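Local coordinates for protein beta-agarase D (PDB 4ASM) that hydrolyses the beta-1,4-galactosidic linkages of agarose at internal positions with retention of anomeric configuration, its GH16 catalytic domain being the part crystallised, at residues Thr158-Ile163 with Ser186-Ile191; Lys197-Ala202 with Ile303-Tyr308; Val225-Pro230 with Arg313-Glu318. All coordinates share one frame; numbering follows the deposited sequence.

Contact 1: residues Thr158-Ile163 with Ser186-Ile191; sequences TQEIDI and SHHVFI. With IMD (imidazole), chain C.
Glu160 OE2 lies between two partners. N1 of a bound imidazole donates to it over 2.6 Å in a nearly straight bond. From the neighbouring acid of the strand, Asp162 OD1 stands 2.5 Å from Glu160 OE2. The same imidazole is hydrogen-bonded to Glu326 OE2. Glu160 is the probable nucleophile by similarity to related agarases, so the imidazole, probably from the crystallisation liquor, occupies part of the likely substrate cleft. With CG anti to its backbone N (chi1 167°) and the rest of the chain extended, the Glu160 side chain runs beside that of His188 in the same direction, carboxylate and ring planes 25° apart. Its other oxygen, OE1, meets the edge of the Phe190 ring, 3.5 Å from CE2. Asp162 turns its OD2 to the edge of the His188 ring and to Ser186 CB, 3.6 Å away. Beneath these groups the strands pair antiparallel. Glu160 and His188 form a hydrogen-bonded pair: Glu160 N binds His188 O and His188 N returns to Glu160 O. Asp162 N to Ser186 O and Phe190 N to Thr158 O extend the ladder. Gln159, Ile161, His187 and Val189 occupy the opposite face, where His187 CB presses within 3.1 Å of Glu160 O and its NE2 is hydrogen-bonded to Ile303 O. Strand 147-153 flanks strand 159-166 on its other edge, strand 197-199 pairs antiparallel with strand 183-191 on its far side, and Ile161 packs against Val225 and Trp227 of strand 220-229.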
loop_
_atom_site.group_PDB
_atom_site.type_symbol
_atom_site.label_atom_id
_atom_site.label_comp_id
_atom_site.label_asym_id
_atom_site.label_seq_id
_atom_site.Cartn_x
_atom_site.Cartn_y
_atom_site.Cartn_z
ATOM N N THR A 158 -12.475 -7.410 -2.331
ATOM C CA THR A 158 -13.396 -6.249 -2.245
ATOM C C THR A 158 -12.902 -5.110 -1.339
ATOM O O THR A 158 -13.318 -3.974 -1.494
ATOM C CB THR A 158 -14.816 -6.651 -1.775
ATOM O OG1 THR A 158 -14.772 -7.224 -0.470
ATOM C CG2 THR A 158 -15.453 -7.650 -2.754
ATOM N N GLN A 159 -12.064 -5.432 -0.355
ATOM C CA GLN A 159 -11.681 -4.445 0.650
ATOM C C GLN A 159 -10.182 -4.455 0.816
ATOM O O GLN A 159 -9.581 -5.520 0.953
ATOM C CB GLN A 159 -12.359 -4.732 1.986
ATOM C CG GLN A 159 -13.907 -4.730 1.925
ATOM C CD GLN A 159 -14.599 -4.967 3.267
ATOM O OE1 GLN A 159 -15.812 -5.283 3.310
ATOM N NE2 GLN A 159 -13.879 -4.825 4.346
ATOM N N GLU A 160 -9.585 -3.259 0.842
ATOM C CA GLU A 160 -8.119 -3.117 0.864
ATOM C C GLU A 160 -7.715 -1.927 1.708
ATOM O O GLU A 160 -8.365 -0.890 1.664
ATOM C CB GLU A 160 -7.605 -2.944 -0.566
ATOM C CG GLU A 160 -6.162 -2.488 -0.688
ATOM C CD GLU A 160 -5.731 -2.334 -2.128
ATOM O OE1 GLU A 160 -6.393 -2.885 -3.039
ATOM O OE2 GLU A 160 -4.684 -1.664 -2.336
ATOM N N ILE A 161 -6.657 -2.101 2.488
ATOM C CA ILE A 161 -6.074 -0.986 3.250
ATOM C C ILE A 161 -4.602 -1.007 2.948
ATOM O O ILE A 161 -3.964 -2.022 3.143
ATOM C CB ILE A 161 -6.300 -1.156 4.766
ATOM C CG1 ILE A 161 -7.793 -1.005 5.091
ATOM C CG2 ILE A 161 -5.436 -0.165 5.577
ATOM C CD1 ILE A 161 -8.224 -1.637 6.430
ATOM N N ASP A 162 -4.066 0.096 2.435
ATOM C CA ASP A 162 -2.647 0.130 2.117
ATOM C C ASP A 162 -1.866 0.673 3.299
ATOM O O ASP A 162 -2.376 1.500 4.069
ATOM C CB ASP A 162 -2.382 0.959 0.863
ATOM C CG ASP A 162 -3.068 0.402 -0.342
ATOM O OD1 ASP A 162 -3.416 -0.800 -0.335
ATOM O OD2 ASP A 162 -3.289 1.165 -1.285
ATOM N N ILE A 163 -0.642 0.175 3.444
ATOM C CA ILE A 163 0.318 0.752 4.375
ATOM C C ILE A 163 1.192 1.721 3.577
ATOM O O ILE A 163 1.283 2.905 3.918
ATOM C CB ILE A 163 1.130 -0.328 5.089
ATOM C CG1 ILE A 163 0.225 -1.045 6.104
ATOM C CG2 ILE A 163 2.277 0.312 5.844
ATOM C CD1 ILE A 163 0.137 -2.508 5.967
ATOM N N SER A 186 -3.229 5.255 1.487
ATOM C CA SER A 186 -4.365 4.850 0.673
ATOM C C SER A 186 -5.089 3.599 1.172
ATOM O O SER A 186 -4.669 2.934 2.116
ATOM C CB SER A 186 -3.862 4.648 -0.762
ATOM O OG SER A 186 -4.911 4.544 -1.721
ATOM N N HIS A 187 -6.198 3.315 0.500
ATOM C CA HIS A 187 -6.966 2.090 0.698
ATOM C C HIS A 187 -7.765 1.938 -0.575
ATOM O O HIS A 187 -7.770 2.828 -1.405
ATOM C CB HIS A 187 -7.880 2.185 1.936
ATOM C CG HIS A 187 -9.107 3.022 1.724
ATOM N ND1 HIS A 187 -9.152 4.368 2.021
ATOM C CD2 HIS A 187 -10.336 2.698 1.246
ATOM C CE1 HIS A 187 -10.360 4.835 1.747
ATOM N NE2 HIS A 187 -11.104 3.841 1.283
ATOM N N HIS A 188 -8.421 0.793 -0.758
ATOM C CA HIS A 188 -9.339 0.676 -1.883
ATOM C C HIS A 188 -10.580 -0.053 -1.423
ATOM O O HIS A 188 -10.519 -0.924 -0.561
ATOM C CB HIS A 188 -8.738 -0.166 -3.012
ATOM C CG HIS A 188 -7.723 0.528 -3.873
ATOM N ND1 HIS A 188 -6.439 0.826 -3.454
ATOM C CD2 HIS A 188 -7.783 0.880 -5.176
ATOM C CE1 HIS A 188 -5.771 1.376 -4.457
ATOM N NE2 HIS A 188 -6.563 1.416 -5.514
ATOM N N VAL A 189 -11.700 0.285 -2.058
ATOM C CA VAL A 189 -12.890 -0.561 -2.025
ATOM C C VAL A 189 -13.297 -0.868 -3.466
ATOM O O VAL A 189 -13.180 -0.011 -4.347
ATOM C CB VAL A 189 -14.075 0.039 -1.173
ATOM C CG1 VAL A 189 -13.664 0.163 0.294
ATOM C CG2 VAL A 189 -14.602 1.382 -1.736
ATOM N N PHE A 190 -13.788 -2.089 -3.690
ATOM C CA PHE A 190 -14.124 -2.549 -5.056
ATOM C C PHE A 190 -15.510 -3.134 -5.139
ATOM O O PHE A 190 -15.959 -3.796 -4.219
ATOM C CB PHE A 190 -13.180 -3.673 -5.516
ATOM C CG PHE A 190 -11.723 -3.284 -5.574
ATOM C CD1 PHE A 190 -11.175 -2.751 -6.734
ATOM C CD2 PHE A 190 -10.894 -3.507 -4.468
ATOM C CE1 PHE A 190 -9.799 -2.400 -6.774
ATOM C CE2 PHE A 190 -9.546 -3.182 -4.514
ATOM C CZ PHE A 190 -9.010 -2.631 -5.665
ATOM N N ILE A 191 -16.147 -2.923 -6.285
ATOM C CA ILE A 191 -17.135 -3.887 -6.766
ATOM C C ILE A 191 -16.386 -4.805 -7.723
ATOM O O ILE A 191 -15.677 -4.343 -8.608
ATOM C CB ILE A 191 -18.303 -3.231 -7.529
ATOM C CG1 ILE A 191 -18.893 -2.080 -6.730
ATOM C CG2 ILE A 191 -19.398 -4.285 -7.799
ATOM C CD1 ILE A 191 -20.184 -1.479 -7.341
HETATM N N1 IMD C . -2.598 -1.721 -3.898
HETATM C C2 IMD C . -2.178 -2.758 -4.641
HETATM N N3 IMD C . -0.986 -2.438 -5.186
HETATM C C4 IMD C . -0.638 -1.194 -4.781
HETATM C C5 IMD C . -1.665 -0.746 -3.962
#

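Contact 2: residues Lys197-Ala202 with Ile303-Tyr308; sequences KDYQPA and IDPFNY
Pro305 sets its ring over one face of Tyr199, the two side chains meeting tip to tip. Tyr199 CG is anti to the backbone N (chi1 177°), which sends the ring from the strand toward Pro305. Pro305 CD lies over the ring centre, 3.6 Å from the Tyr199 centroid, a close CH-pi contact, while Pro305 CG comes to 3.5 Å from Tyr199 CE1. Phe306 crosses Tyr199 at about a right angle, bringing its CE2 to 3.9 Å from Tyr199 CD1. Lys197 makes the second CH-pi contact: its CB sits above one face of Tyr308, 3.7 Å from the ring centroid and displaced toward the rim, and its CD follows at 3.5 Å from Tyr308 CE1. The edge of that same ring abuts the backbone of Asp198 and Tyr199, and Tyr308 CE2 touches Tyr199 CB at 3.6 Å. A water donates to both Asp198 O and Tyr308 OH. Behind this layer, in the loop between helix 291-297 and strand 320-326, a type I turn from Asp304 to Asn307 presents Pro305 and Phe306 to the strand. Tyr308 N donates to the syn lone pair of Asp304 OD1 at 2.8 Å, tying the phenol-bearing residue back to the start of the turn; Asp304 OD2 accepts from Leu309 N. CH-pi and apolar contacts thus join strand and loop directly and the water adds a polar link, while the direct hydrogen bonds named here serve the turn.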
loop_
_atom_site.group_PDB
_atom_site.type_symbol
_atom_site.label_atom_id
_atom_site.label_comp_id
_atom_site.label_asym_id
_atom_site.label_seq_id
_atom_site.Cartn_x
_atom_site.Cartn_y
_atom_site.Cartn_z
ATOM N N LYS A 197 -15.757 -1.777 -10.232
ATOM C CA LYS A 197 -15.493 -0.389 -9.837
ATOM C C LYS A 197 -14.415 -0.372 -8.765
ATOM O O LYS A 197 -14.347 -1.272 -7.932
ATOM C CB LYS A 197 -16.755 0.280 -9.297
ATOM C CG LYS A 197 -17.881 0.334 -10.306
ATOM C CD LYS A 197 -19.020 1.196 -9.846
ATOM C CE LYS A 197 -20.155 1.168 -10.858
ATOM N NZ LYS A 197 -19.805 1.873 -12.110
ATOM N N ASP A 198 -13.599 0.681 -8.794
ATOM C CA ASP A 198 -12.463 0.818 -7.883
ATOM C C ASP A 198 -12.459 2.232 -7.309
ATOM O O ASP A 198 -12.456 3.201 -8.055
ATOM C CB ASP A 198 -11.187 0.548 -8.689
ATOM C CG ASP A 198 -9.907 0.672 -7.865
ATOM O OD1 ASP A 198 -9.972 0.858 -6.639
ATOM O OD2 ASP A 198 -8.822 0.576 -8.467
ATOM N N TYR A 199 -12.509 2.333 -5.985
ATOM C CA TYR A 199 -12.308 3.614 -5.297
ATOM C C TYR A 199 -11.052 3.593 -4.414
ATOM O O TYR A 199 -10.818 2.636 -3.695
ATOM C CB TYR A 199 -13.505 3.961 -4.415
ATOM C CG TYR A 199 -13.241 5.235 -3.655
ATOM C CD1 TYR A 199 -13.358 6.462 -4.295
ATOM C CD2 TYR A 199 -12.823 5.207 -2.324
ATOM C CE1 TYR A 199 -13.076 7.659 -3.634
ATOM C CE2 TYR A 199 -12.535 6.399 -1.633
ATOM C CZ TYR A 199 -12.670 7.617 -2.307
ATOM O OH TYR A 199 -12.418 8.803 -1.651
ATOM N N GLN A 200 -10.281 4.674 -4.480
ATOM C CA GLN A 200 -9.160 4.935 -3.583
ATOM C C GLN A 200 -9.092 6.447 -3.302
ATOM O O GLN A 200 -9.608 7.257 -4.085
ATOM C CB GLN A 200 -7.856 4.476 -4.212
ATOM C CG GLN A 200 -7.473 5.306 -5.440
ATOM C CD GLN A 200 -6.262 4.757 -6.144
ATOM O OE1 GLN A 200 -6.324 4.295 -7.294
ATOM N NE2 GLN A 200 -5.166 4.744 -5.444
ATOM N N PRO A 201 -8.468 6.828 -2.179
ATOM C CA PRO A 201 -8.302 8.257 -1.906
ATOM C C PRO A 201 -7.552 8.982 -3.007
ATOM O O PRO A 201 -6.492 8.537 -3.466
ATOM C CB PRO A 201 -7.514 8.285 -0.597
ATOM C CG PRO A 201 -7.909 6.964 0.072
ATOM C CD PRO A 201 -7.960 5.987 -1.081
ATOM N N ALA A 202 -8.144 10.104 -3.419
ATOM C CA ALA A 202 -7.605 10.947 -4.476
ATOM C C ALA A 202 -7.539 12.418 -4.050
ATOM O O ALA A 202 -7.401 13.302 -4.896
ATOM C CB ALA A 202 -8.436 10.798 -5.748
ATOM N N ILE A 303 -14.344 6.516 3.141
ATOM C CA ILE A 303 -14.056 5.081 3.007
ATOM C C ILE A 303 -14.648 4.534 1.705
ATOM O O ILE A 303 -13.932 3.987 0.875
ATOM C CB ILE A 303 -14.590 4.259 4.222
ATOM C CG1 ILE A 303 -14.022 4.762 5.564
ATOM C CG2 ILE A 303 -14.317 2.742 4.036
ATOM C CD1 ILE A 303 -12.510 4.815 5.680
ATOM N N ASP A 304 -15.960 4.728 1.528
ATOM C CA ASP A 304 -16.717 4.146 0.415
ATOM C C ASP A 304 -17.789 5.169 -0.014
ATOM O O ASP A 304 -18.980 4.984 0.286
ATOM C CB ASP A 304 -17.358 2.841 0.905
ATOM C CG ASP A 304 -18.079 2.076 -0.190
ATOM O OD1 ASP A 304 -17.864 2.397 -1.369
ATOM O OD2 ASP A 304 -18.842 1.143 0.172
ATOM N N PRO A 305 -17.374 6.270 -0.672
ATOM C CA PRO A 305 -18.325 7.351 -0.988
ATOM C C PRO A 305 -19.441 6.911 -1.912
ATOM O O PRO A 305 -20.513 7.527 -1.890
ATOM C CB PRO A 305 -17.447 8.419 -1.681
ATOM C CG PRO A 305 -16.210 7.691 -2.139
ATOM C CD PRO A 305 -16.006 6.596 -1.100
ATOM N N PHE A 306 -19.186 5.887 -2.729
ATOM C CA PHE A 306 -20.147 5.422 -3.751
ATOM C C PHE A 306 -20.851 4.095 -3.415
ATOM O O PHE A 306 -21.507 3.515 -4.281
ATOM C CB PHE A 306 -19.473 5.393 -5.120
ATOM C CG PHE A 306 -18.706 6.639 -5.424
ATOM C CD1 PHE A 306 -19.331 7.881 -5.349
ATOM C CD2 PHE A 306 -17.359 6.591 -5.747
ATOM C CE1 PHE A 306 -18.621 9.067 -5.605
ATOM C CE2 PHE A 306 -16.641 7.775 -6.011
ATOM C CZ PHE A 306 -17.283 9.010 -5.961
ATOM N N ASN A 307 -20.708 3.643 -2.173
ATOM C CA ASN A 307 -21.443 2.486 -1.659
ATOM C C ASN A 307 -21.105 1.199 -2.390
ATOM O O ASN A 307 -21.968 0.320 -2.576
ATOM C CB ASN A 307 -22.956 2.748 -1.706
ATOM C CG ASN A 307 -23.730 1.804 -0.824
ATOM O OD1 ASN A 307 -23.261 1.402 0.237
ATOM N ND2 ASN A 307 -24.934 1.426 -1.265
ATOM N N TYR A 308 -19.841 1.067 -2.787
ATOM C CA TYR A 308 -19.396 -0.128 -3.518
ATOM C C TYR A 308 -19.564 -1.400 -2.679
ATOM O O TYR A 308 -19.813 -2.490 -3.226
ATOM C CB TYR A 308 -17.923 0.013 -3.924
ATOM C CG TYR A 308 -17.648 1.007 -5.028
ATOM C CD1 TYR A 308 -18.688 1.667 -5.700
ATOM C CD2 TYR A 308 -16.330 1.315 -5.388
ATOM C CE1 TYR A 308 -18.406 2.603 -6.712
ATOM C CE2 TYR A 308 -16.043 2.219 -6.364
ATOM C CZ TYR A 308 -17.077 2.878 -7.041
ATOM O OH TYR A 308 -16.723 3.779 -8.010
HETATM O O HOH W 1 -14.332 5.317 -7.914
#

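Contact 3: residues Val225-Pro230 with Arg313-Glu318; sequences VNWVSP and RKFSKE
Phe315 N donates to Pro230 O over 2.9 Å, on a lone pair in the carbonyl plane, where segment 225-230, on strand 220-229, meets the loop before strand 320-326. The touching parts run 111° apart. Around this bond Pro230 CB lies 3.2 Å from Phe315 O and 3.7 Å from Lys314 CB, so the proline ring packs against the loop backbone. The Lys314 chain passes Pro230 with its CD and leads its amine away. Trp227 supplies the aromatic surface. Its CG is anti to the backbone N (chi1 179°), and the indole beyond it crosses Phe315 obliquely, with CZ2 at 3.8 Å from Phe315 CB. The five-membered ring and the Phe315 ring have centroids 5.6 Å apart and planes at 77°. At the far edge of the indole, in its plane, Lys317 O approaches CH2 to 3.3 Å; this carbonyl is buried here and has no hydrogen-bonding partner in the model. An alanine in place of Trp227 would probably open a gap beside Phe315 CB and deprive Lys317 O of its neighbour at the indole edge, leaving the loop less firmly seated. Phe315 also meets His187 edge-to-face, and the Lys317 amine forms a salt bridge with Asp156. The loop is therefore held to segment 225-230 by one well-directed backbone bond and by aromatic packing, while the Lys317 charge is met by Asp156.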
loop_
_atom_site.group_PDB
_atom_site.type_symbol
_atom_site.label_atom_id
_atom_site.label_comp_id
_atom_site.label_asym_id
_atom_site.label_seq_id
_atom_site.Cartn_x
_atom_site.Cartn_y
_atom_site.Cartn_z
ATOM N N VAL A 225 0.123 1.323 9.482
ATOM C CA VAL A 225 -1.271 1.707 9.617
ATOM C C VAL A 225 -1.869 1.102 10.873
ATOM O O VAL A 225 -1.662 -0.090 11.155
ATOM C CB VAL A 225 -2.116 1.335 8.363
ATOM C CG1 VAL A 225 -3.541 1.838 8.488
ATOM C CG2 VAL A 225 -1.534 1.950 7.171
ATOM N N ASN A 226 -2.585 1.939 11.625
ATOM C CA ASN A 226 -3.382 1.467 12.746
ATOM C C ASN A 226 -4.813 1.380 12.249
ATOM O O ASN A 226 -5.454 2.406 11.955
ATOM C CB ASN A 226 -3.246 2.409 13.951
ATOM C CG ASN A 226 -3.969 1.884 15.193
ATOM O OD1 ASN A 226 -4.199 0.682 15.339
ATOM N ND2 ASN A 226 -4.355 2.804 16.082
ATOM N N TRP A 227 -5.282 0.142 12.067
ATOM C CA TRP A 227 -6.640 -0.123 11.625
ATOM C C TRP A 227 -7.473 -0.250 12.892
ATOM O O TRP A 227 -7.453 -1.272 13.591
ATOM C CB TRP A 227 -6.663 -1.379 10.751
ATOM C CG TRP A 227 -8.007 -1.773 10.243
ATOM C CD1 TRP A 227 -9.172 -1.048 10.291
ATOM C CD2 TRP A 227 -8.321 -2.998 9.569
ATOM N NE1 TRP A 227 -10.194 -1.767 9.705
ATOM C CE2 TRP A 227 -9.694 -2.967 9.264
ATOM C CE3 TRP A 227 -7.567 -4.122 9.205
ATOM C CZ2 TRP A 227 -10.329 -4.019 8.607
ATOM C CZ3 TRP A 227 -8.188 -5.155 8.579
ATOM C CH2 TRP A 227 -9.556 -5.101 8.270
ATOM N N VAL A 228 -8.144 0.845 13.222
ATOM C CA VAL A 228 -8.758 1.030 14.529
ATOM C C VAL A 228 -10.113 0.336 14.603
ATOM O O VAL A 228 -10.446 -0.311 15.617
ATOM C CB VAL A 228 -8.925 2.549 14.821
ATOM C CG1 VAL A 228 -9.674 2.787 16.143
ATOM C CG2 VAL A 228 -7.574 3.190 14.876
ATOM N N SER A 229 -10.888 0.466 13.532
ATOM C CA SER A 229 -12.283 0.067 13.542
ATOM C C SER A 229 -12.753 -0.087 12.112
ATOM O O SER A 229 -11.983 0.152 11.179
ATOM C CB SER A 229 -13.096 1.159 14.237
ATOM O OG SER A 229 -13.167 2.292 13.380
ATOM N N PRO A 230 -14.024 -0.453 11.912
ATOM C CA PRO A 230 -14.558 -0.451 10.545
ATOM C C PRO A 230 -14.421 0.885 9.798
ATOM O O PRO A 230 -14.466 0.915 8.574
ATOM C CB PRO A 230 -16.039 -0.797 10.754
ATOM C CG PRO A 230 -16.031 -1.630 11.991
ATOM C CD PRO A 230 -15.007 -0.976 12.884
ATOM N N ARG A 313 -20.701 1.347 4.411
ATOM C CA ARG A 313 -19.518 2.144 4.000
ATOM C C ARG A 313 -18.392 1.979 5.009
ATOM O O ARG A 313 -17.851 2.945 5.559
ATOM C CB ARG A 313 -19.896 3.610 3.795
ATOM C CG ARG A 313 -21.003 3.761 2.783
ATOM C CD ARG A 313 -21.568 5.166 2.844
ATOM N NE ARG A 313 -22.831 5.286 2.121
ATOM C CZ ARG A 313 -22.956 5.541 0.822
ATOM N NH1 ARG A 313 -21.902 5.702 0.031
ATOM N NH2 ARG A 313 -24.177 5.647 0.295
ATOM N N LYS A 314 -18.039 0.726 5.239
ATOM C CA LYS A 314 -17.097 0.406 6.286
ATOM C C LYS A 314 -16.300 -0.833 5.906
ATOM O O LYS A 314 -16.721 -1.631 5.053
ATOM C CB LYS A 314 -17.830 0.213 7.622
ATOM C CG LYS A 314 -18.815 -0.961 7.668
ATOM C CD LYS A 314 -19.476 -1.052 9.048
ATOM C CE LYS A 314 -20.760 -0.250 9.109
ATOM N NZ LYS A 314 -21.169 0.067 10.506
ATOM N N PHE A 315 -15.143 -0.976 6.534
ATOM C CA PHE A 315 -14.380 -2.201 6.429
ATOM C C PHE A 315 -15.049 -3.251 7.316
ATOM O O PHE A 315 -15.596 -2.945 8.386
ATOM C CB PHE A 315 -12.938 -1.950 6.861
ATOM C CG PHE A 315 -12.221 -0.927 6.020
ATOM C CD1 PHE A 315 -11.886 -1.207 4.688
ATOM C CD2 PHE A 315 -11.874 0.313 6.553
ATOM C CE1 PHE A 315 -11.221 -0.267 3.906
ATOM C CE2 PHE A 315 -11.201 1.278 5.773
ATOM C CZ PHE A 315 -10.879 0.970 4.426
ATOM N N SER A 316 -15.028 -4.490 6.870
ATOM C CA SER A 316 -15.711 -5.529 7.617
ATOM C C SER A 316 -15.051 -6.887 7.474
ATOM O O SER A 316 -15.519 -7.856 8.072
ATOM C CB SER A 316 -17.175 -5.614 7.166
ATOM O OG SER A 316 -17.287 -5.935 5.793
ATOM N N LYS A 317 -13.984 -6.970 6.676
ATOM C CA LYS A 317 -13.395 -8.273 6.348
ATOM C C LYS A 317 -11.931 -8.374 6.749
ATOM O O LYS A 317 -11.156 -7.416 6.569
ATOM C CB LYS A 317 -13.542 -8.556 4.853
ATOM C CG LYS A 317 -15.014 -8.760 4.443
ATOM C CD LYS A 317 -15.221 -8.718 2.932
ATOM C CE LYS A 317 -16.679 -9.025 2.581
ATOM N NZ LYS A 317 -16.936 -8.896 1.121
ATOM N N GLU A 318 -11.546 -9.529 7.292
ATOM C CA GLU A 318 -10.128 -9.827 7.501
ATOM C C GLU A 318 -9.366 -9.741 6.170
ATOM O O GLU A 318 -9.917 -9.974 5.076
ATOM C CB GLU A 318 -9.889 -11.192 8.170
ATOM C CG GLU A 318 -10.262 -12.373 7.298
ATOM C CD GLU A 318 -9.939 -13.722 7.914
ATOM O OE1 GLU A 318 -9.351 -13.763 9.014
ATOM O OE2 GLU A 318 -10.274 -14.731 7.250
#

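In the fold
Contact 1 is the buried one, a pair of strands with backbone hydrogen bonds and carboxylates gathered at the probable catalytic centre. Contacts 2 and 3 lie farther out and are only partly buried; both bring the long loop between helix 291-297 and strand 320-326 against strands, contact 2 mainly through CH-pi packing and contact 3 through one backbone bond and an indole. Strand 183-191 of contact 1 pairs with strand 197-199 of contact 2 through a backbone bond between Val189 and Tyr199. Thr158 bonds to Lys317, linking contacts 1 and 3. Between contacts 2 and 3, Arg313 reaches back to Asp304 O within the loop.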